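Local coordinates for phosphate ABC transporter, phosphate-binding protein (Clostridium perfringens, PDB 4Q8R) that binds phosphate with high affinity, probably to deliver it to the membrane components of an ABC-type phosphate importer, at residues S11-P16 against M57-L62; A77-A82 against V204-L209; G130-F135 against I170-F175. All blocks are in the same frame, centred on the assembly; numbering follows the deposited sequence.

Following the chain from the N terminus, contact 1 comes first: the turn after strand 6-10 returns to strand 55-58 and what follows it, closing a loop of 40 residues. Contact 2 opens later, on strand 71-86, and closes the longest excursion when strand 205-213 comes back beside it. Contact 3 opens and closes within that excursion, packing helix 130-139 on strand 169-174, so no two loops cross. One mixed sheet joins all three, strand 205-213 lying between 55-58 and 71-86, and 71-86 also pairing with 169-174. Contacts 1 and 3 bring their polar ends to the same phosphate, and the Arg206 side chain of contact 2 comes to about 5 Å from it, nearest atoms.

Contact 1: S11-P16 against M57-L62. With ZN (zinc ion), chain F; PO4 (phosphate ion), chain B.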
ATOM      1  N   SER A  11       4.706  -7.024  -0.383  1.00 20.10           N
ATOM      2  CA  SER A  11       3.623  -6.087  -0.151  1.00 20.39           C
ATOM      3  C   SER A  11       2.223  -6.643  -0.449  1.00 20.88           C
ATOM      4  O   SER A  11       1.967  -7.116  -1.584  1.00 20.87           O
ATOM      5  CB  SER A  11       3.878  -4.870  -1.035  1.00 20.82           C
ATOM      6  OG  SER A  11       2.790  -3.985  -1.130  1.00 20.35           O
ATOM      7  N   THR A  12       1.301  -6.456   0.494  1.00 18.50           N
ATOM      8  CA  THR A  12      -0.082  -6.721   0.259  1.00 20.99           C
ATOM      9  C   THR A  12      -0.698  -5.663  -0.675  1.00 19.38           C
ATOM     10  O   THR A  12      -1.665  -5.971  -1.388  1.00 20.85           O
ATOM     11  CB  THR A  12      -0.916  -6.863   1.556  1.00 18.96           C
ATOM     12  OG1 THR A  12      -1.006  -5.620   2.241  1.00 19.78           O
ATOM     13  CG2 THR A  12      -0.320  -7.930   2.444  1.00 18.70           C
ATOM     14  N   SER A  13      -0.184  -4.441  -0.659  1.00 20.23           N
ATOM     15  CA  SER A  13      -0.719  -3.369  -1.501  1.00 19.56           C
ATOM     16  C   SER A  13      -0.464  -3.722  -2.975  1.00 23.01           C
ATOM     17  O   SER A  13      -1.322  -3.457  -3.822  1.00 24.23           O
ATOM     18  CB  SER A  13      -0.039  -2.047  -1.204  1.00 20.89           C
ATOM     19  OG  SER A  13      -0.168  -1.657   0.156  1.00 20.80           O
ATOM     20  N   VAL A  14       0.689  -4.334  -3.229  1.00 22.16           N
ATOM     21  CA  VAL A  14       1.080  -4.696  -4.608  1.00 24.49           C
ATOM     22  C   VAL A  14       0.428  -5.959  -5.068  1.00 24.49           C
ATOM     23  O   VAL A  14       0.373  -6.196  -6.283  1.00 23.55           O
ATOM     24  CB  VAL A  14       2.658  -4.799  -4.741  1.00 22.87           C
ATOM     25  CG1 VAL A  14       3.130  -5.025  -6.191  1.00 25.72           C
ATOM     26  CG2 VAL A  14       3.303  -3.520  -4.286  1.00 26.04           C
ATOM     27  N   GLY A  15      -0.105  -6.789  -4.178  1.00 28.76           N
ATOM     28  CA  GLY A  15      -0.635  -8.097  -4.538  1.00 30.31           C
ATOM     29  C   GLY A  15      -1.681  -8.090  -5.682  1.00 29.27           C
ATOM     30  O   GLY A  15      -1.524  -8.868  -6.628  1.00 30.04           O
ATOM     31  N   PRO A  16      -2.712  -7.191  -5.629  1.00 28.87           N
ATOM     32  CA  PRO A  16      -3.739  -7.262  -6.669  1.00 29.93           C
ATOM     33  C   PRO A  16      -3.112  -6.999  -8.045  1.00 27.18           C
ATOM     34  O   PRO A  16      -3.365  -7.764  -8.994  1.00 31.82           O
ATOM     35  CB  PRO A  16      -4.710  -6.151  -6.269  1.00 30.74           C
ATOM     36  CG  PRO A  16      -4.676  -6.262  -4.729  1.00 33.29           C
ATOM     37  CD  PRO A  16      -3.196  -6.434  -4.455  1.00 31.79           C
ATOM     38  N   MET A  57       8.412  -7.535  -3.532  1.00 22.67           N
ATOM     39  CA  MET A  57       7.566  -6.432  -3.795  1.00 23.15           C
ATOM     40  C   MET A  57       7.418  -5.569  -2.576  1.00 21.83           C
ATOM     41  O   MET A  57       7.111  -6.090  -1.464  1.00 22.85           O
ATOM     42  CB  MET A  57       6.285  -6.843  -4.491  1.00 28.96           C
ATOM     43  CG  MET A  57       5.359  -7.748  -3.823  1.00 35.03           C
ATOM     44  SD  MET A  57       4.092  -8.524  -4.918  1.00 28.60           S
ATOM     45  CE  MET A  57       3.410  -9.501  -3.511  1.00 27.96           C
ATOM     46  N   ALA A  58       7.650  -4.276  -2.769  1.00 23.68           N
ATOM     47  CA  ALA A  58       7.569  -3.298  -1.665  1.00 23.56           C
ATOM     48  C   ALA A  58       6.691  -2.111  -2.040  1.00 24.57           C
ATOM     49  O   ALA A  58       6.664  -1.652  -3.237  1.00 24.50           O
ATOM     50  CB  ALA A  58       8.912  -2.825  -1.333  1.00 25.89           C
ATOM     51  N   SER A  59       6.018  -1.580  -1.044  1.00 22.87           N
ATOM     52  CA  SER A  59       5.160  -0.391  -1.211  1.00 24.54           C
ATOM     53  C   SER A  59       5.723   0.784  -0.409  1.00 25.82           C
ATOM     54  O   SER A  59       5.014   1.743  -0.009  1.00 25.82           O
ATOM     55  CB  SER A  59       3.754  -0.722  -0.797  1.00 21.66           C
ATOM     56  OG  SER A  59       3.678  -1.010   0.584  1.00 19.52           O
ATOM     57  N   ARG A  60       7.032   0.730  -0.157  1.00 28.52           N
ATOM     58  CA  ARG A  60       7.792   1.851   0.411  1.00 30.48           C
ATOM     59  C   ARG A  60       9.169   1.823  -0.240  1.00 31.79           C
ATOM     60  O   ARG A  60       9.536   0.799  -0.854  1.00 29.28           O
ATOM     61  CB  ARG A  60       7.974   1.722   1.941  1.00 31.29           C
ATOM     62  CG  ARG A  60       8.616   0.425   2.378  1.00 27.56           C
ATOM     63  CD  ARG A  60       9.209   0.597   3.745  1.00 30.98           C
ATOM     64  NE  ARG A  60       9.641  -0.632   4.368  1.00 30.63           N
ATOM     65  CZ  ARG A  60      10.834  -1.172   4.226  1.00 28.40           C
ATOM     66  NH1 ARG A  60      11.741  -0.591   3.427  1.00 30.76           N
ATOM     67  NH2 ARG A  60      11.137  -2.261   4.924  1.00 29.55           N
ATOM     68  N   ASP A  61       9.919   2.897  -0.115  1.00 33.75           N
ATOM     69  CA  ASP A  61      11.280   2.844  -0.578  1.00 33.13           C
ATOM     70  C   ASP A  61      12.102   1.885   0.312  1.00 34.53           C
ATOM     71  O   ASP A  61      11.740   1.616   1.454  1.00 36.28           O
ATOM     72  CB  ASP A  61      11.914   4.198  -0.530  1.00 38.40           C
ATOM     73  CG  ASP A  61      13.076   4.291  -1.437  1.00 39.69           C
ATOM     74  OD1 ASP A  61      13.477   3.291  -2.091  1.00 43.76           O
ATOM     75  OD2 ASP A  61      13.611   5.368  -1.500  1.00 47.89           O
ATOM     76  N   LEU A  62      13.220   1.415  -0.203  1.00 38.21           N
ATOM     77  CA  LEU A  62      14.147   0.597   0.602  1.00 36.22           C
ATOM     78  C   LEU A  62      14.811   1.442   1.650  1.00 39.38           C
ATOM     79  O   LEU A  62      15.028   2.647   1.453  1.00 41.96           O
ATOM     80  CB  LEU A  62      15.258   0.022  -0.274  1.00 35.76           C
ATOM     81  CG  LEU A  62      14.866  -0.984  -1.330  1.00 29.90           C
ATOM     82  CD1 LEU A  62      16.107  -1.606  -1.951  1.00 35.79           C
ATOM     83  CD2 LEU A  62      13.998  -2.050  -0.665  1.00 30.59           C
TER
HETATM   84 ZN    ZN F 305      15.027   3.368  -3.383  0.80 35.63          ZN
HETATM   85  P   PO4 B 301       2.130  -3.522   2.562  1.00 18.74           P
HETATM   86  O1  PO4 B 301       3.646  -3.656   2.772  1.00 19.76           O
HETATM   87  O2  PO4 B 301       1.428  -4.849   2.758  1.00 18.95           O
HETATM   88  O3  PO4 B 301       1.579  -2.388   3.416  1.00 17.99           O
HETATM   89  O4  PO4 B 301       1.917  -3.046   1.086  1.00 19.61           O
HETATM   90  O   HOH W   1      13.871   4.269  -4.349  1.00 57.84           O
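Three hydroxyls, from Ser11 and Ser13 of one segment and Ser59 of the other, converge on one phosphate oxygen, O4. Ser11 OG donates to O4 at 2.6 Å, and Ser13 OG and Ser59 OG each reach it at 2.7 Å. The backbone Ser13 N adds a longer fourth bond to the same oxygen. Serine suits all three places, since a short side chain ending in a donor can crowd round an anion without bulk. Ser11 OG stands anti to its backbone N (chi1 168°), where it can also accept from Val14 N at 3.0 Å; this ST motif steadies the turn and fixes the hydroxyl that meets the phosphate. Thr12 takes the neighbouring oxygen, O2, with both its backbone N and OG1, the latter at 2.6 Å.

Behind the polar front, Ser11 N donates an almost straight bond (174°) to Met57 O, at 2.8 Å, joining the turn to the end of strand 55-58. Beside this bond Met57 stretches out beyond CG and slides past Val14 in the opposite direction; its SD lies 3.8 Å from Val14 CG1. Valine and methionine suit this buried side of the turn, packing their apolar branches on each other. Ser41, Ser129 and Arg125, with Gly130 and Thr131 of contact 3, also bond the phosphate. At the far end of 57-62, Asp61 OD1 binds a zinc ion that Glu73 shares.

Backbone amides and hydroxyls leading into helix 15-28 thus meet a serine just beyond a strand end, an anion site consistent with the ligand pocket of a periplasmic-type phosphate-binding protein.

Contact 2: A77-A82 against V204-L209; sequences AYDGIA and VSRPFL
Asp79 and Arg206 meet side by side on one face of two antiparallel strands, and a single carboxylate oxygen takes both bonds of their salt bridge. Arg206 NE reaches Asp79 OD2 at 2.8 Å, using the anti lone pair, while NH1 comes to the same oxygen at 2.9 Å nearly along its C-O bond. Carboxylate and guanidinium are almost coplanar, 20° apart. The arginine gets there by a bend at chi2 (71°), which folds its chain back over the strand pair; its length then lets one group serve several acceptors.

Apolar groups close round the pair. The Phe208 ring presents a face to Asp79 CB, with Phe208 CE1 3.3 Å from Asp79 CB, and Ile81 CG1 lies over one face of the guanidinium. Across the sheet, Tyr78 lays a ring face over the Arg206 carbonyl and Pro207 N, with Ser205 OG at its edge, 3.3 Å from Tyr78 CE2. Pro207 can stand there because this non-hydrogen-bonded position requires no N-H from it.

What positions this shell is the ladder: Ile81 N to Val204 O, Arg206 N to Asp79 O, Asp79 N to Arg206 O and Phe208 N to Ala77 O, each at 2.9 Å. Gly80 pairs with Ser205 at a non-hydrogen-bonded position, their CA atoms 4.1 Å apart. Further out, Ser174 OG holds Asp79 OD1 and Arg206 NH2 reaches Ser59 O.

Two adjacent antiparallel strands, carrying a buried ion pair close to the phosphate, are consistent with the strands that link the two lobes in the periplasmic-binding-protein fold.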
ATOM      1  N   ALA A  77       4.970   1.246 -10.380  1.00 29.26           N
ATOM      2  CA  ALA A  77       3.744   2.059 -10.215  1.00 30.79           C
ATOM      3  C   ALA A  77       3.977   3.062  -9.094  1.00 29.00           C
ATOM      4  O   ALA A  77       4.926   2.910  -8.297  1.00 30.96           O
ATOM      5  CB  ALA A  77       2.525   1.213  -9.918  1.00 31.81           C
ATOM      6  N   TYR A  78       3.116   4.078  -9.042  1.00 32.72           N
ATOM      7  CA  TYR A  78       2.958   4.879  -7.818  1.00 31.77           C
ATOM      8  C   TYR A  78       1.559   4.585  -7.311  1.00 27.16           C
ATOM      9  O   TYR A  78       0.687   4.142  -8.072  1.00 30.29           O
ATOM     10  CB  TYR A  78       3.281   6.355  -8.079  1.00 35.13           C
ATOM     11  CG  TYR A  78       4.167   7.018  -7.121  1.00 44.85           C
ATOM     12  CD1 TYR A  78       5.563   6.827  -7.151  1.00 49.31           C
ATOM     13  CD2 TYR A  78       3.615   7.879  -6.115  1.00 57.83           C
ATOM     14  CE1 TYR A  78       6.373   7.469  -6.196  1.00 57.52           C
ATOM     15  CE2 TYR A  78       4.408   8.518  -5.172  1.00 50.82           C
ATOM     16  CZ  TYR A  78       5.781   8.313  -5.197  1.00 64.73           C
ATOM     17  OH  TYR A  78       6.539   8.937  -4.219  1.00 53.98           O
ATOM     18  N   ASP A  79       1.355   4.776  -6.015  1.00 27.44           N
ATOM     19  CA  ASP A  79       0.150   4.364  -5.341  1.00 26.93           C
ATOM     20  C   ASP A  79      -0.244   5.387  -4.259  1.00 27.92           C
ATOM     21  O   ASP A  79       0.579   5.755  -3.394  1.00 28.76           O
ATOM     22  CB  ASP A  79       0.347   3.002  -4.680  1.00 27.88           C
ATOM     23  CG  ASP A  79      -0.882   2.499  -3.941  1.00 26.27           C
ATOM     24  OD1 ASP A  79      -1.979   2.358  -4.507  1.00 28.21           O
ATOM     25  OD2 ASP A  79      -0.761   2.151  -2.768  1.00 27.56           O
ATOM     26  N   GLY A  80      -1.499   5.803  -4.276  1.00 26.87           N
ATOM     27  CA  GLY A  80      -2.052   6.599  -3.228  1.00 25.37           C
ATOM     28  C   GLY A  80      -2.451   5.750  -2.048  1.00 23.87           C
ATOM     29  O   GLY A  80      -2.788   4.562  -2.179  1.00 26.25           O
ATOM     30  N   ILE A  81      -2.382   6.360  -0.873  1.00 24.41           N
ATOM     31  CA  ILE A  81      -2.881   5.707   0.337  1.00 24.90           C
ATOM     32  C   ILE A  81      -4.151   6.518   0.742  1.00 21.15           C
ATOM     33  O   ILE A  81      -4.089   7.736   1.013  1.00 24.67           O
ATOM     34  CB  ILE A  81      -1.894   5.739   1.477  1.00 22.18           C
ATOM     35  CG1 ILE A  81      -0.590   4.969   1.086  1.00 22.54           C
ATOM     36  CG2 ILE A  81      -2.527   5.164   2.759  1.00 23.53           C
ATOM     37  CD1 ILE A  81       0.504   5.103   2.077  1.00 22.85           C
ATOM     38  N   ALA A  82      -5.253   5.808   0.793  1.00 24.83           N
ATOM     39  CA  ALA A  82      -6.529   6.346   1.240  1.00 23.72           C
ATOM     40  C   ALA A  82      -6.678   6.138   2.747  1.00 23.69           C
ATOM     41  O   ALA A  82      -6.225   5.176   3.296  1.00 24.21           O
ATOM     42  CB  ALA A  82      -7.663   5.642   0.553  1.00 26.59           C
ATOM     43  N   VAL A 204      -0.756  11.840   0.095  1.00 29.13           N
ATOM     44  CA  VAL A 204      -0.369  10.586   0.706  1.00 29.32           C
ATOM     45  C   VAL A 204      -0.183   9.530  -0.387  1.00 27.81           C
ATOM     46  O   VAL A 204      -1.145   8.931  -0.907  1.00 28.24           O
ATOM     47  CB  VAL A 204      -1.364  10.097   1.772  1.00 27.10           C
ATOM     48  CG1 VAL A 204      -0.646   9.140   2.742  1.00 30.76           C
ATOM     49  CG2 VAL A 204      -1.960  11.253   2.600  1.00 30.96           C
ATOM     50  N   SER A 205       1.075   9.274  -0.726  1.00 28.56           N
ATOM     51  CA  SER A 205       1.391   8.368  -1.812  1.00 24.82           C
ATOM     52  C   SER A 205       2.795   7.806  -1.671  1.00 25.62           C
ATOM     53  O   SER A 205       3.595   8.340  -0.909  1.00 27.67           O
ATOM     54  CB  SER A 205       1.234   9.121  -3.155  1.00 28.88           C
ATOM     55  OG  SER A 205       2.194  10.127  -3.316  1.00 32.44           O
ATOM     56  N   ARG A 206       3.107   6.772  -2.445  1.00 25.93           N
ATOM     57  CA  ARG A 206       4.358   6.062  -2.283  1.00 25.08           C
ATOM     58  C   ARG A 206       4.621   5.196  -3.543  1.00 27.35           C
ATOM     59  O   ARG A 206       3.686   4.943  -4.330  1.00 27.21           O
ATOM     60  CB  ARG A 206       4.385   5.229  -0.977  1.00 28.36           C
ATOM     61  CG  ARG A 206       3.075   4.597  -0.583  1.00 26.12           C
ATOM     62  CD  ARG A 206       2.726   3.451  -1.546  1.00 24.58           C
ATOM     63  NE  ARG A 206       1.473   2.790  -1.245  1.00 24.83           N
ATOM     64  CZ  ARG A 206       1.283   1.948  -0.247  1.00 23.11           C
ATOM     65  NH1 ARG A 206       0.104   1.418  -0.094  1.00 23.20           N
ATOM     66  NH2 ARG A 206       2.282   1.675   0.632  1.00 23.31           N
ATOM     67  N   PRO A 207       5.882   4.822  -3.782  1.00 28.51           N
ATOM     68  CA  PRO A 207       6.143   3.912  -4.928  1.00 26.97           C
ATOM     69  C   PRO A 207       5.779   2.462  -4.638  1.00 25.37           C
ATOM     70  O   PRO A 207       5.772   1.999  -3.478  1.00 25.67           O
ATOM     71  CB  PRO A 207       7.668   4.014  -5.103  1.00 30.95           C
ATOM     72  CG  PRO A 207       8.178   4.210  -3.661  1.00 30.11           C
ATOM     73  CD  PRO A 207       7.128   5.184  -3.083  1.00 30.89           C
ATOM     74  N   PHE A 208       5.540   1.725  -5.715  1.00 25.28           N
ATOM     75  CA  PHE A 208       5.594   0.272  -5.764  1.00 26.15           C
ATOM     76  C   PHE A 208       6.909  -0.099  -6.407  1.00 28.62           C
ATOM     77  O   PHE A 208       7.212   0.404  -7.505  1.00 27.47           O
ATOM     78  CB  PHE A 208       4.445  -0.331  -6.535  1.00 27.60           C
ATOM     79  CG  PHE A 208       3.096  -0.331  -5.840  1.00 25.20           C
ATOM     80  CD1 PHE A 208       2.878   0.157  -4.526  1.00 25.89           C
ATOM     81  CD2 PHE A 208       1.992  -0.896  -6.500  1.00 26.76           C
ATOM     82  CE1 PHE A 208       1.623   0.084  -3.946  1.00 26.25           C
ATOM     83  CE2 PHE A 208       0.768  -0.995  -5.901  1.00 23.25           C
ATOM     84  CZ  PHE A 208       0.569  -0.501  -4.614  1.00 25.43           C
ATOM     85  N   LEU A 209       7.689  -0.934  -5.707  1.00 26.91           N
ATOM     86  CA  LEU A 209       8.993  -1.398  -6.174  1.00 28.75           C
ATOM     87  C   LEU A 209       9.032  -2.886  -6.313  1.00 26.79           C
ATOM     88  O   LEU A 209       8.477  -3.639  -5.480  1.00 27.47           O
ATOM     89  CB  LEU A 209      10.119  -0.978  -5.206  1.00 29.38           C
ATOM     90  CG  LEU A 209      10.255   0.477  -4.823  1.00 29.44           C
ATOM     91  CD1 LEU A 209      11.328   0.636  -3.754  1.00 34.18           C
ATOM     92  CD2 LEU A 209      10.505   1.332  -6.055  1.00 31.97           C
TER

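Contact 3: G130-F135 against I170-F175; sequences GTRDAF and IGYISF. With PO4 (phosphate ion), chain B.
Phe135 and Tyr172 stack face to face, their planes 20° apart and their centroids 4.1 Å from each other. The stack is offset: Tyr172 CD2 sits over the centre of the phenylalanine ring, whereas Phe135 CG lies toward the rim of the tyrosine. Phe135 reaches the strand because its CG is anti to the backbone N (chi1 178°), swinging the ring off helix 130-139 toward strand 169-174. Phe135 CB lies over the tyrosine face in a CH-pi contact, 4.2 Å from the Tyr172 centroid.

Tyr172 also has its edge covered. Thr131 CG2, from the first turn of the helix, meets the ring at its edge, near the plane, 3.6 Å from Tyr172 CD1. Beyond, the phenol oxygen passes beside the aliphatic stem of Arg132, with Tyr172 OH 3.3 Å from Arg132 CB; its polar partner is Arg125 N, while Arg132 NH1 bonds to Arg125 O. Tyrosine thus suits its place twice over, offering a flat face for packing and a hydroxyl that reaches past it to the backbone.

Threonine is equally divided. While its methyl packs on the ring, Thr131 OG1 turns to phosphate O3 at 2.6 Å and also has Arg206 NH1 as a partner. Backbone Thr131 N bonds O3 as well, and Gly130 N bonds O1 at 2.8 Å. A water accepts from Ser174 N at 2.9 Å and gives a weak bond to Thr131 OG1, spanning the two segments.

The chemistry implies a division of labour: an aromatic stack seats the helix on the sheet, and the helix's N-terminal amides, whose partial positive charge would probably favour an anion, are left facing the phosphate.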
ATOM      1  N   GLY A 130       4.675  -1.717   4.444  1.00 18.97           N
ATOM      2  CA  GLY A 130       5.166  -0.575   3.758  1.00 20.38           C
ATOM      3  C   GLY A 130       4.158   0.615   3.800  1.00 20.86           C
ATOM      4  O   GLY A 130       4.566   1.797   3.878  1.00 21.37           O
ATOM      5  N   THR A 131       2.862   0.290   3.752  1.00 22.09           N
ATOM      6  CA  THR A 131       1.812   1.307   3.860  1.00 20.22           C
ATOM      7  C   THR A 131       1.909   2.018   5.204  1.00 20.15           C
ATOM      8  O   THR A 131       1.851   3.241   5.276  1.00 21.68           O
ATOM      9  CB  THR A 131       0.443   0.687   3.631  1.00 18.78           C
ATOM     10  OG1 THR A 131       0.510  -0.193   2.495  1.00 20.58           O
ATOM     11  CG2 THR A 131      -0.659   1.763   3.503  1.00 21.58           C
ATOM     12  N   ARG A 132       2.113   1.235   6.281  1.00 20.34           N
ATOM     13  CA  ARG A 132       2.252   1.851   7.607  1.00 20.31           C
ATOM     14  C   ARG A 132       3.467   2.813   7.640  1.00 19.42           C
ATOM     15  O   ARG A 132       3.397   3.943   8.122  1.00 20.64           O
ATOM     16  CB  ARG A 132       2.400   0.794   8.670  1.00 16.78           C
ATOM     17  CG  ARG A 132       2.688   1.344  10.074  1.00 17.58           C
ATOM     18  CD  ARG A 132       2.417   0.307  11.108  1.00 20.75           C
ATOM     19  NE  ARG A 132       2.867   0.795  12.440  1.00 25.36           N
ATOM     20  CZ  ARG A 132       2.796   0.112  13.570  1.00 25.46           C
ATOM     21  NH1 ARG A 132       2.289  -1.094  13.590  1.00 23.90           N
ATOM     22  NH2 ARG A 132       3.328   0.613  14.673  1.00 33.37           N
ATOM     23  N   ASP A 133       4.606   2.363   7.094  1.00 20.61           N
ATOM     24  CA  ASP A 133       5.792   3.177   7.066  1.00 21.29           C
ATOM     25  C   ASP A 133       5.578   4.520   6.347  1.00 21.64           C
ATOM     26  O   ASP A 133       5.902   5.605   6.835  1.00 22.42           O
ATOM     27  CB  ASP A 133       6.925   2.399   6.438  1.00 23.87           C
ATOM     28  CG  ASP A 133       8.198   3.212   6.314  1.00 33.21           C
ATOM     29  OD1 ASP A 133       8.434   3.931   5.321  1.00 39.45           O
ATOM     30  OD2 ASP A 133       8.986   3.105   7.232  1.00 46.25           O
ATOM     31  N   ALA A 134       5.043   4.432   5.116  1.00 22.96           N
ATOM     32  CA  ALA A 134       4.796   5.624   4.337  1.00 21.72           C
ATOM     33  C   ALA A 134       3.745   6.527   4.939  1.00 20.49           C
ATOM     34  O   ALA A 134       3.922   7.732   4.999  1.00 23.19           O
ATOM     35  CB  ALA A 134       4.327   5.232   2.932  1.00 23.73           C
ATOM     36  N   PHE A 135       2.686   5.931   5.445  1.00 21.34           N
ATOM     37  CA  PHE A 135       1.642   6.700   6.108  1.00 21.43           C
ATOM     38  C   PHE A 135       2.169   7.476   7.287  1.00 21.29           C
ATOM     39  O   PHE A 135       1.929   8.685   7.436  1.00 21.68           O
ATOM     40  CB  PHE A 135       0.552   5.718   6.609  1.00 21.88           C
ATOM     41  CG  PHE A 135      -0.572   6.367   7.365  1.00 22.02           C
ATOM     42  CD1 PHE A 135      -1.643   6.959   6.657  1.00 23.02           C
ATOM     43  CD2 PHE A 135      -0.632   6.343   8.731  1.00 21.74           C
ATOM     44  CE1 PHE A 135      -2.693   7.567   7.296  1.00 22.38           C
ATOM     45  CE2 PHE A 135      -1.708   6.948   9.409  1.00 25.43           C
ATOM     46  CZ  PHE A 135      -2.745   7.555   8.703  1.00 27.27           C
ATOM     47  N   ILE A 170     -11.486   3.813  11.410  1.00 19.85           N
ATOM     48  CA  ILE A 170     -10.730   4.517  10.417  1.00 20.38           C
ATOM     49  C   ILE A 170      -9.470   3.665  10.175  1.00 19.36           C
ATOM     50  O   ILE A 170      -8.850   3.121  11.144  1.00 22.22           O
ATOM     51  CB  ILE A 170     -10.414   5.944  10.823  1.00 19.58           C
ATOM     52  CG1 ILE A 170      -9.731   6.685   9.690  1.00 22.39           C
ATOM     53  CG2 ILE A 170      -9.553   6.042  12.142  1.00 23.07           C
ATOM     54  CD1 ILE A 170      -9.604   8.180   9.871  1.00 26.79           C
ATOM     55  N   GLY A 171      -9.081   3.507   8.901  1.00 20.90           N
ATOM     56  CA  GLY A 171      -7.839   2.796   8.558  1.00 22.14           C
ATOM     57  C   GLY A 171      -7.217   3.418   7.341  1.00 22.91           C
ATOM     58  O   GLY A 171      -7.733   4.369   6.802  1.00 24.49           O
ATOM     59  N   TYR A 172      -6.078   2.863   6.903  1.00 21.31           N
ATOM     60  CA  TYR A 172      -5.407   3.340   5.702  1.00 20.57           C
ATOM     61  C   TYR A 172      -5.069   2.161   4.823  1.00 20.63           C
ATOM     62  O   TYR A 172      -4.750   1.086   5.266  1.00 21.09           O
ATOM     63  CB  TYR A 172      -4.192   4.175   6.055  1.00 21.97           C
ATOM     64  CG  TYR A 172      -3.234   3.502   7.048  1.00 19.13           C
ATOM     65  CD1 TYR A 172      -2.346   2.488   6.643  1.00 20.46           C
ATOM     66  CD2 TYR A 172      -3.189   3.915   8.389  1.00 19.88           C
ATOM     67  CE1 TYR A 172      -1.442   1.933   7.554  1.00 20.88           C
ATOM     68  CE2 TYR A 172      -2.331   3.318   9.282  1.00 20.47           C
ATOM     69  CZ  TYR A 172      -1.490   2.346   8.865  1.00 19.71           C
ATOM     70  OH  TYR A 172      -0.599   1.765   9.744  1.00 19.53           O
ATOM     71  N   ILE A 173      -5.151   2.398   3.526  1.00 19.91           N
ATOM     72  CA  ILE A 173      -5.029   1.327   2.568  1.00 21.23           C
ATOM     73  C   ILE A 173      -4.725   1.860   1.192  1.00 20.92           C
ATOM     74  O   ILE A 173      -5.104   2.972   0.851  1.00 23.04           O
ATOM     75  CB  ILE A 173      -6.342   0.559   2.542  1.00 23.98           C
ATOM     76  CG1 ILE A 173      -6.192  -0.822   1.965  1.00 22.99           C
ATOM     77  CG2 ILE A 173      -7.466   1.335   1.787  1.00 24.46           C
ATOM     78  CD1 ILE A 173      -7.374  -1.700   2.189  1.00 24.94           C
ATOM     79  N   SER A 174      -4.019   1.079   0.383  1.00 21.81           N
ATOM     80  CA  SER A 174      -3.782   1.419  -1.027  1.00 20.35           C
ATOM     81  C   SER A 174      -5.118   1.695  -1.769  1.00 22.60           C
ATOM     82  O   SER A 174      -6.109   0.995  -1.554  1.00 22.31           O
ATOM     83  CB  SER A 174      -3.113   0.227  -1.701  1.00 23.18           C
ATOM     84  OG  SER A 174      -3.179   0.298  -3.118  1.00 24.55           O
ATOM     85  N   PHE A 175      -5.083   2.658  -2.675  1.00 22.67           N
ATOM     86  CA  PHE A 175      -6.222   2.967  -3.521  1.00 25.67           C
ATOM     87  C   PHE A 175      -6.695   1.703  -4.267  1.00 29.26           C
ATOM     88  O   PHE A 175      -7.893   1.608  -4.662  1.00 28.97           O
ATOM     89  CB  PHE A 175      -5.810   3.955  -4.592  1.00 25.89           C
ATOM     90  CG  PHE A 175      -5.676   5.391  -4.168  1.00 29.41           C
ATOM     91  CD1 PHE A 175      -5.732   5.833  -2.830  1.00 29.39           C
ATOM     92  CD2 PHE A 175      -5.469   6.384  -5.192  1.00 30.37           C
ATOM     93  CE1 PHE A 175      -5.594   7.157  -2.543  1.00 29.09           C
ATOM     94  CE2 PHE A 175      -5.387   7.711  -4.890  1.00 30.83           C
ATOM     95  CZ  PHE A 175      -5.413   8.114  -3.534  1.00 29.57           C
TER
HETATM   96  P   PO4 B 301       2.130  -3.522   2.562  1.00 18.74           P
HETATM   97  O1  PO4 B 301       3.646  -3.656   2.772  1.00 19.76           O
HETATM   98  O2  PO4 B 301       1.428  -4.849   2.758  1.00 18.95           O
HETATM   99  O3  PO4 B 301       1.579  -2.388   3.416  1.00 17.99           O
HETATM  100  O4  PO4 B 301       1.917  -3.046   1.086  1.00 19.61           O
HETATM  101  O   HOH W   2      -2.534  -1.140   1.561  1.00 22.71           O